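Local coordinates for phosphate-specific transport system accessory protein PhoU homolog (Pseudomonas aeruginosa, PDB 4Q25) that probably takes part in regulating phosphate uptake, working as a cytoplasmic homodimer that acts as a negative regulator of the Pho regulon, at residues Glu71-Ile76 / Arg88-Ile93. Residues are numbered along the deposited sequence; the frame is centred on the assembly and turned at random.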
ATOM      1  N   GLU A  71      16.745  -8.825   6.607  1.00 41.38           N
ATOM      2  CA  GLU A  71      17.667  -9.443   7.574  1.00 45.99           C
ATOM      3  C   GLU A  71      19.109  -9.105   7.260  1.00 48.38           C
ATOM      4  O   GLU A  71      19.920  -8.874   8.149  1.00 47.92           O
ATOM      5  CB  GLU A  71      17.501 -10.948   7.607  1.00 45.02           C
ATOM      6  CG  GLU A  71      16.252 -11.388   8.339  1.00 52.15           C
ATOM      7  CD  GLU A  71      16.178 -10.820   9.748  1.00 57.22           C
ATOM      8  OE1 GLU A  71      16.942 -11.295  10.608  1.00 53.43           O
ATOM      9  OE2 GLU A  71      15.371  -9.880   9.965  1.00 59.73           O
ATOM     10  N   GLU A  72      19.408  -9.046   5.977  1.00 51.00           N
ATOM     11  CA  GLU A  72      20.719  -8.641   5.501  1.00 48.86           C
ATOM     12  C   GLU A  72      21.062  -7.227   5.944  1.00 47.15           C
ATOM     13  O   GLU A  72      22.201  -6.951   6.377  1.00 46.57           O
ATOM     14  CB  GLU A  72      20.732  -8.743   3.979  1.00 49.18           C
ATOM     15  CG  GLU A  72      22.083  -8.934   3.381  1.00 52.76           C
ATOM     16  CD  GLU A  72      22.027  -9.006   1.872  1.00 60.15           C
ATOM     17  OE1 GLU A  72      23.073  -8.709   1.247  1.00 69.67           O
ATOM     18  OE2 GLU A  72      20.957  -9.355   1.312  1.00 52.56           O
ATOM     19  N   CYS A  73      20.093  -6.315   5.828  1.00 45.00           N
ATOM     20  CA  CYS A  73      20.294  -4.934   6.299  1.00 38.93           C
ATOM     21  C   CYS A  73      20.508  -4.893   7.793  1.00 40.88           C
ATOM     22  O   CYS A  73      21.131  -3.951   8.329  1.00 38.32           O
ATOM     23  CB  CYS A  73      19.101  -4.039   5.979  1.00 39.73           C
ATOM     24  SG  CYS A  73      18.792  -3.774   4.225  1.00 42.78           S
ATOM     25  N   VAL A  74      19.896  -5.831   8.479  1.00 42.04           N
ATOM     26  CA  VAL A  74      20.063  -5.946   9.898  1.00 44.66           C
ATOM     27  C   VAL A  74      21.469  -6.378  10.252  1.00 43.43           C
ATOM     28  O   VAL A  74      22.113  -5.757  11.039  1.00 43.94           O
ATOM     29  CB  VAL A  74      18.978  -6.859  10.519  1.00 40.61           C
ATOM     30  CG1 VAL A  74      19.336  -7.314  11.900  1.00 42.21           C
ATOM     31  CG2 VAL A  74      17.682  -6.122  10.603  1.00 40.40           C
ATOM     32  N   ARG A  75      21.979  -7.389   9.591  1.00 44.78           N
ATOM     33  CA  ARG A  75      23.291  -7.871   9.909  1.00 45.58           C
ATOM     34  C   ARG A  75      24.349  -6.835   9.618  1.00 49.42           C
ATOM     35  O   ARG A  75      25.241  -6.565  10.434  1.00 55.38           O
ATOM     36  CB  ARG A  75      23.538  -9.157   9.172  1.00 50.26           C
ATOM     37  CG  ARG A  75      22.404 -10.133   9.341  1.00 54.47           C
ATOM     38  CD  ARG A  75      22.756 -11.540   8.925  1.00 56.24           C
ATOM     39  NE  ARG A  75      23.344 -11.590   7.601  1.00 63.23           N
ATOM     40  CZ  ARG A  75      22.701 -11.965   6.508  1.00 62.21           C
ATOM     41  NH1 ARG A  75      21.446 -12.329   6.571  1.00 57.95           N
ATOM     42  NH2 ARG A  75      23.329 -11.980   5.356  1.00 64.71           N
ATOM     43  N   ILE A  76      24.202  -6.180   8.491  1.00 49.88           N
ATOM     44  CA  ILE A  76      25.162  -5.207   8.131  1.00 50.22           C
ATOM     45  C   ILE A  76      25.170  -4.117   9.154  1.00 52.72           C
ATOM     46  O   ILE A  76      26.205  -3.684   9.556  1.00 59.64           O
ATOM     47  CB  ILE A  76      24.830  -4.546   6.786  1.00 53.43           C
ATOM     48  CG1 ILE A  76      25.221  -5.424   5.633  1.00 56.17           C
ATOM     49  CG2 ILE A  76      25.592  -3.253   6.608  1.00 50.23           C
ATOM     50  CD1 ILE A  76      24.789  -4.862   4.309  1.00 55.33           C
ATOM     51  N   ARG A  88      22.512   6.096   4.818  1.00 60.33           N
ATOM     52  CA  ARG A  88      21.469   6.495   3.914  1.00 64.85           C
ATOM     53  C   ARG A  88      21.156   5.351   2.946  1.00 62.13           C
ATOM     54  O   ARG A  88      20.035   5.127   2.587  1.00 60.58           O
ATOM     55  CB  ARG A  88      21.863   7.771   3.192  1.00 68.24           C
ATOM     56  CG  ARG A  88      21.939   8.984   4.090  1.00 64.77           C
ATOM     57  CD  ARG A  88      21.693  10.270   3.343  1.00 64.31           C
ATOM     58  NE  ARG A  88      22.541  10.398   2.180  1.00 63.24           N
ATOM     59  CZ  ARG A  88      23.778  10.832   2.229  1.00 64.49           C
ATOM     60  NH1 ARG A  88      24.300  11.146   3.384  1.00 73.16           N
ATOM     61  NH2 ARG A  88      24.498  10.919   1.142  1.00 65.75           N
ATOM     62  N   LEU A  89      22.170   4.625   2.541  1.00 53.96           N
ATOM     63  CA  LEU A  89      22.003   3.532   1.588  1.00 57.83           C
ATOM     64  C   LEU A  89      21.211   2.348   2.148  1.00 57.74           C
ATOM     65  O   LEU A  89      20.293   1.865   1.504  1.00 58.36           O
ATOM     66  CB  LEU A  89      23.352   3.039   1.070  1.00 55.50           C
ATOM     67  CG  LEU A  89      23.309   1.880   0.064  1.00 61.02           C
ATOM     68  CD1 LEU A  89      22.738   2.308  -1.287  1.00 62.50           C
ATOM     69  CD2 LEU A  89      24.695   1.304  -0.116  1.00 59.83           C
ATOM     70  N   ILE A  90      21.599   1.862   3.320  1.00 58.16           N
ATOM     71  CA  ILE A  90      20.855   0.810   4.012  1.00 53.16           C
ATOM     72  C   ILE A  90      19.395   1.227   4.228  1.00 54.62           C
ATOM     73  O   ILE A  90      18.474   0.439   4.035  1.00 51.22           O
ATOM     74  CB  ILE A  90      21.460   0.511   5.389  1.00 53.80           C
ATOM     75  CG1 ILE A  90      22.888  -0.007   5.255  1.00 53.05           C
ATOM     76  CG2 ILE A  90      20.603  -0.489   6.167  1.00 51.73           C
ATOM     77  CD1 ILE A  90      22.975  -1.374   4.629  1.00 60.55           C
ATOM     78  N   ILE A  91      19.190   2.465   4.643  1.00 51.89           N
ATOM     79  CA  ILE A  91      17.849   2.963   4.860  1.00 52.77           C
ATOM     80  C   ILE A  91      17.049   3.019   3.560  1.00 52.75           C
ATOM     81  O   ILE A  91      15.864   2.736   3.563  1.00 55.91           O
ATOM     82  CB  ILE A  91      17.876   4.341   5.539  1.00 56.03           C
ATOM     83  CG1 ILE A  91      18.335   4.167   7.001  1.00 63.27           C
ATOM     84  CG2 ILE A  91      16.511   5.032   5.474  1.00 56.20           C
ATOM     85  CD1 ILE A  91      18.405   5.458   7.800  1.00 63.42           C
ATOM     86  N   SER A  92      17.695   3.415   2.474  1.00 52.91           N
ATOM     87  CA  SER A  92      17.051   3.478   1.173  1.00 54.06           C
ATOM     88  C   SER A  92      16.719   2.079   0.701  1.00 50.14           C
ATOM     89  O   SER A  92      15.715   1.868   0.040  1.00 47.34           O
ATOM     90  CB  SER A  92      17.959   4.168   0.148  1.00 57.40           C
ATOM     91  OG  SER A  92      17.936   5.564   0.383  1.00 63.40           O
ATOM     92  N   ILE A  93      17.562   1.118   1.047  1.00 44.83           N
ATOM     93  CA  ILE A  93      17.301  -0.251   0.647  1.00 44.74           C
ATOM     94  C   ILE A  93      16.104  -0.825   1.411  1.00 47.44           C
ATOM     95  O   ILE A  93      15.177  -1.382   0.808  1.00 43.05           O
ATOM     96  CB  ILE A  93      18.523  -1.127   0.830  1.00 41.25           C
ATOM     97  CG1 ILE A  93      19.541  -0.806  -0.258  1.00 46.02           C
ATOM     98  CG2 ILE A  93      18.142  -2.598   0.757  1.00 45.13           C
ATOM     99  CD1 ILE A  93      20.902  -1.450  -0.078  1.00 49.09           C
TER
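Cys73 and Ile76 meet Ile90 and Ile93 in an antiparallel helix pair of the all-helical PhoU fold. Helices 59-78 and 84-120 follow each other in the chain and form a helical hairpin. The two short segments run at 162° to each other, with their axes 10.3 Å apart. All four touching residues are buried, and their contacts are apolar. Ile90 reaches both residues of the facing helix with two different branches. Its CG2 lies 3.9 Å from Cys73 CB. Its CD1 faces both branches of Ile76 from one side, 3.8 Å from Ile76 CG2 and 3.9 Å from Ile76 CD1. The chi2 of Ile90, -68°, bends this CD1 out of the extended form that Ile76 and Ile93 adopt. Outside the pair, Ile76 also packs on Phe15 of helix 15-45, and Ile93 on Phe148 of helix 127-149. Val74 and Ile91 point away from the facing segment and pack on the second subunit, Val74 on its Ala84 and Ile91 on its Val74. Between subunits, Glu71 OE1 forms a salt bridge with Arg88 NH1 of the second subunit. Ile93 follows one turn after Ile90, and its CG2 methyl lies 3.7 Å from Cys73 SG.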